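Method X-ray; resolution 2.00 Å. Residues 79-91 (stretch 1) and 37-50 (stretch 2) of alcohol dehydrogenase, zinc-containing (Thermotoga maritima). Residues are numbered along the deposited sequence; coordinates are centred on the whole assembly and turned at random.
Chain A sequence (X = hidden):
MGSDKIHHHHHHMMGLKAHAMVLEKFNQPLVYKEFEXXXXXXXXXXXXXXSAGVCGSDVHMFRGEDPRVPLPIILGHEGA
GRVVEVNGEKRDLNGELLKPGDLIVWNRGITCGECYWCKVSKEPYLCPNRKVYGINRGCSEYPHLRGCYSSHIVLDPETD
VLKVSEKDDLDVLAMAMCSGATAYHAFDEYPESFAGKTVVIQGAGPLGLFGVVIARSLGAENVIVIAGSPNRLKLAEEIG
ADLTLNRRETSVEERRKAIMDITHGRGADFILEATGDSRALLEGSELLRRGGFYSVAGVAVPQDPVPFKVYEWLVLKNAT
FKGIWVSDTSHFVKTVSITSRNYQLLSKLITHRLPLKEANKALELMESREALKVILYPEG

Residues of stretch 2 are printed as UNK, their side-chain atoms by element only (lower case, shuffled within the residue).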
# COMPACT_ATOMS: atom_id res chain seq x y z
N GLY A 79 20.83 18.14 16.89
CA GLY A 79 21.80 19.12 16.51
C GLY A 79 21.71 19.72 15.12
O GLY A 79 21.19 19.12 14.17
N ALA A 80 22.17 20.96 15.02
CA ALA A 80 22.39 21.63 13.73
C ALA A 80 23.66 22.38 13.85
O ALA A 80 24.01 22.87 14.93
CB ALA A 80 21.25 22.55 13.40
N GLY A 81 24.40 22.48 12.76
CA GLY A 81 25.63 23.26 12.80
C GLY A 81 26.26 23.58 11.44
O GLY A 81 25.61 23.57 10.40
N ARG A 82 27.53 23.91 11.51
CA ARG A 82 28.29 24.41 10.42
C ARG A 82 29.50 23.55 10.19
O ARG A 82 30.25 23.24 11.14
CB ARG A 82 28.73 25.84 10.74
CG ARG A 82 29.48 26.50 9.62
CD ARG A 82 30.08 27.85 9.96
NE ARG A 82 29.04 28.88 10.14
CZ ARG A 82 28.81 29.55 11.28
NH1 ARG A 82 29.54 29.34 12.38
NH2 ARG A 82 27.83 30.46 11.31
N VAL A 83 29.72 23.20 8.93
CA VAL A 83 30.86 22.35 8.54
C VAL A 83 32.16 23.11 8.79
O VAL A 83 32.35 24.24 8.33
CB VAL A 83 30.75 21.87 7.05
CG1 VAL A 83 31.95 21.08 6.66
CG2 VAL A 83 29.54 21.02 6.87
N VAL A 84 33.07 22.47 9.52
CA VAL A 84 34.40 23.02 9.72
C VAL A 84 35.35 22.35 8.74
O VAL A 84 36.06 23.02 8.02
CB VAL A 84 34.92 22.84 11.20
CG1 VAL A 84 36.35 23.38 11.37
CG2 VAL A 84 33.98 23.51 12.17
N GLU A 85 35.36 21.03 8.72
CA GLU A 85 36.18 20.32 7.81
C GLU A 85 35.62 18.92 7.51
O GLU A 85 34.82 18.37 8.25
CB GLU A 85 37.63 20.31 8.31
CG GLU A 85 37.97 19.29 9.35
CD GLU A 85 39.42 19.40 9.86
OE1 GLU A 85 39.83 20.50 10.28
OE2 GLU A 85 40.16 18.35 9.83
N VAL A 86 36.00 18.42 6.35
CA VAL A 86 35.68 17.11 5.89
C VAL A 86 36.99 16.43 5.58
O VAL A 86 37.79 16.93 4.80
CB VAL A 86 34.86 17.10 4.56
CG1 VAL A 86 34.44 15.71 4.22
CG2 VAL A 86 33.62 18.01 4.65
N ASN A 87 37.19 15.28 6.19
CA ASN A 87 38.39 14.45 5.94
C ASN A 87 38.17 13.59 4.68
O ASN A 87 37.72 12.48 4.80
CB ASN A 87 38.65 13.55 7.17
CG ASN A 87 39.74 12.51 6.91
OD1 ASN A 87 39.77 11.91 5.82
ND2 ASN A 87 40.60 12.28 7.90
N GLY A 88 38.45 14.11 3.49
CA GLY A 88 38.01 13.47 2.24
C GLY A 88 36.85 14.24 1.64
O GLY A 88 36.89 15.48 1.60
N GLU A 89 35.82 13.53 1.20
CA GLU A 89 34.61 14.14 0.61
C GLU A 89 33.36 13.61 1.27
O GLU A 89 33.31 12.45 1.71
CB GLU A 89 34.49 13.81 -0.89
CG GLU A 89 35.66 14.25 -1.75
CD GLU A 89 36.87 13.34 -1.54
OE1 GLU A 89 36.74 12.08 -1.58
OE2 GLU A 89 37.92 13.88 -1.26
N LYS A 90 32.35 14.47 1.36
CA LYS A 90 31.04 14.07 1.88
C LYS A 90 29.93 14.78 1.13
O LYS A 90 29.95 15.96 0.98
CB LYS A 90 30.92 14.30 3.38
CG LYS A 90 29.53 13.97 3.93
CD LYS A 90 29.19 12.49 3.88
CE LYS A 90 27.81 12.21 4.49
NZ LYS A 90 27.30 10.75 4.40
N ARG A 91 29.00 14.00 0.61
CA ARG A 91 27.83 14.53 -0.06
C ARG A 91 26.64 14.42 0.84
O ARG A 91 26.46 13.43 1.59
CB ARG A 91 27.53 13.71 -1.30
CG ARG A 91 28.54 13.94 -2.36
CD ARG A 91 28.20 13.25 -3.61
NE ARG A 91 29.36 13.24 -4.48
CZ ARG A 91 29.69 14.20 -5.33
NH1 ARG A 91 28.93 15.29 -5.49
NH2 ARG A 91 30.80 14.06 -6.06
N UNK A 37 41.22 18.88 19.07
CA UNK A 37 40.88 17.98 17.97
C UNK A 37 41.89 18.25 16.86
O UNK A 37 42.03 19.40 16.43
c UNK A 37 39.20 17.15 16.38
c UNK A 37 39.44 18.15 17.46
c UNK A 37 38.46 16.74 19.44
c UNK A 37 38.36 18.02 18.56
N UNK A 38 42.65 17.21 16.47
CA UNK A 38 43.61 17.30 15.36
C UNK A 38 43.05 16.42 14.25
O UNK A 38 42.12 16.83 13.55
c UNK A 38 44.99 16.88 15.83
o UNK A 38 45.91 16.92 14.75
N UNK A 39 43.51 15.20 14.16
CA UNK A 39 43.06 14.26 13.17
C UNK A 39 41.61 13.77 13.45
O UNK A 39 41.19 13.75 14.59
o UNK A 39 44.94 11.58 11.52
c UNK A 39 44.05 13.10 13.15
o UNK A 39 43.22 12.79 11.00
c UNK A 39 44.09 12.44 11.84
N UNK A 40 40.83 13.46 12.41
CA UNK A 40 39.54 12.78 12.56
C UNK A 40 39.49 11.52 11.65
O UNK A 40 40.24 11.46 10.66
c UNK A 40 38.37 14.91 13.25
c UNK A 40 38.34 13.74 12.28
c UNK A 40 38.35 14.31 10.84
c UNK A 40 37.24 15.34 10.58
N UNK A 41 38.66 10.53 11.97
CA UNK A 41 38.61 9.33 11.14
C UNK A 41 38.30 9.63 9.68
O UNK A 41 37.54 10.57 9.37
c UNK A 41 37.57 8.97 13.18
c UNK A 41 37.50 8.52 11.80
c UNK A 41 37.75 10.43 13.12
N UNK A 42 38.88 8.84 8.80
CA UNK A 42 38.66 8.99 7.38
C UNK A 42 37.18 9.14 7.03
O UNK A 42 36.33 8.36 7.44
c UNK A 42 39.39 8.03 5.13
c UNK A 42 39.28 7.81 6.62
c UNK A 42 41.38 5.02 4.91
n UNK A 42 41.00 6.27 4.57
n UNK A 42 40.51 4.02 5.06
n UNK A 42 42.67 4.78 5.08
c UNK A 42 39.62 6.74 4.35
N UNK A 43 36.89 10.17 6.26
CA UNK A 43 35.55 10.38 5.74
C UNK A 43 34.69 11.28 6.64
O UNK A 43 33.62 11.70 6.24
N UNK A 44 35.17 11.53 7.86
CA UNK A 44 34.41 12.20 8.90
C UNK A 44 34.24 13.67 8.59
O UNK A 44 35.03 14.22 7.84
c UNK A 44 35.18 12.15 10.22
o UNK A 44 35.20 10.84 10.75
N UNK A 45 33.25 14.29 9.26
CA UNK A 45 32.93 15.69 9.15
C UNK A 45 33.04 16.38 10.53
O UNK A 45 32.37 15.97 11.47
c UNK A 45 31.31 15.15 7.28
c UNK A 45 31.26 17.40 8.34
c UNK A 45 30.77 13.69 7.39
c UNK A 45 31.48 15.91 8.59
N UNK A 46 33.91 17.36 10.64
CA UNK A 46 33.99 18.13 11.88
C UNK A 46 32.99 19.26 11.79
O UNK A 46 33.05 20.07 10.84
c UNK A 46 37.18 19.82 13.32
c UNK A 46 35.38 18.68 12.06
c UNK A 46 35.68 19.43 13.36
c UNK A 46 35.36 18.62 14.61
N UNK A 47 32.10 19.33 12.76
CA UNK A 47 30.98 20.25 12.75
C UNK A 47 31.00 21.12 13.99
O UNK A 47 31.16 20.61 15.10
c UNK A 47 29.63 19.48 12.63
c UNK A 47 28.41 20.43 12.65
c UNK A 47 29.63 18.62 11.36
N UNK A 48 30.88 22.42 13.78
CA UNK A 48 30.63 23.38 14.84
C UNK A 48 29.15 23.36 15.19
O UNK A 48 28.29 23.61 14.33
o UNK A 48 30.99 27.48 13.62
c UNK A 48 30.77 27.28 14.85
c UNK A 48 31.04 24.79 14.35
c UNK A 48 30.78 25.87 15.40
o UNK A 48 30.49 28.18 15.69
N UNK A 49 28.82 23.01 16.43
CA UNK A 49 27.41 23.01 16.87
C UNK A 49 26.90 24.44 16.99
O UNK A 49 27.54 25.26 17.63
c UNK A 49 26.51 19.96 17.25
c UNK A 49 27.55 20.74 18.06
c UNK A 49 27.23 22.25 18.21
c UNK A 49 25.85 22.46 18.81
N UNK A 50 25.75 24.73 16.36
CA UNK A 50 25.07 26.00 16.52
C UNK A 50 23.80 25.90 17.35
O UNK A 50 23.44 26.86 18.05
c UNK A 50 26.01 26.95 14.29
c UNK A 50 26.84 28.07 14.90
c UNK A 50 24.81 26.69 15.17
c UNK A 50 25.63 27.20 12.82
O HOH W 1 41.58 14.25 9.42
O HOH W 2 32.59 11.03 3.89

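Position 37 carries four carbons forked at the first, one arm two carbons long, and stays out of reach of stretch 1: Ile37. Position 38 has one carbon and then one oxygen, pointing away: Ser38. At 39, two carbons end in two oxygens; one oxygen takes a hydrogen bond from water 1, which accepts another from Asn87 ND2. This is Asp39.

Position 40 again has four carbons forked at the first with one longer arm, lying against Glu85 and Asn87: Ile40, whose CD1 sits 4.2 Å from Glu85 CG. At 41, three carbons close onto the backbone N, which makes Pro41. Position 42 extends three carbons, a nitrogen, and a carbon with two more nitrogens, pointing away yet touching Asn87: Arg42, with CG 4.0 Å from Asn87 OD1.

Position 43 has no side-chain atoms and positive phi (92°). A CB would jam against the preceding carbonyl, so the backbone itself calls for Gly43. Its N donates to Asn87 O at 2.9 Å and weakly to Asn87 OD1 at 3.4 Å. Position 44, one carbon then one oxygen, is Ser44; its OG and N both donate to Pro41 O, at 2.7 and 3.0 Å, bracing the type II turn.

Position 45 shows four carbons forked at the first, reaching Val83, Val86 and Lys90: Ile45, with CD1 3.7 Å from Lys90 CG. Position 46 has four carbons forked at the second, beside Val84 and Glu85: Leu46. Position 47, one carbon bearing two, could be valine or threonine by shape, but all three atoms are carbon: Val47, with CG1 4.0 Å from Gly81 CA.

At 48, three carbons end in two oxygens, one of them at the Arg82 guanidinium: Glu48, whose OE1 forms a salt bridge with Arg82 NH1 at 2.7 Å. Position 49 forks at its first carbon, four in all, one arm nearing Ala80: Ile49, with CG2 4.3 Å from Ala80 O. Position 50 forks at the second of four, with a methyl over one guanidinium face: Leu50.

The contact is an antiparallel ladder with a bulge. Arg82 and Glu48 exchange backbone hydrogen bonds, N to O, at 2.9 Å from Arg82 and 2.8 Å from Glu48. Then the register slips by one: Leu46 O accepts from both Val84 N (2.7 Å) and Glu85 N (3.3 Å), while Leu46 N donates to Glu85 O at 2.7 Å. Val83, Val86, Ile45 and Val47 share one face; Arg82, Glu85, Leu46 and Glu48 share the other. Gly81 leaves room where a CB would clash with Glu48 O. The design rule is to let backbone pairing set the register and let Asn87 hold the turn against the end of strand 79-86.

Stretch 2 (37-50) ISDIPRGSILVEIL
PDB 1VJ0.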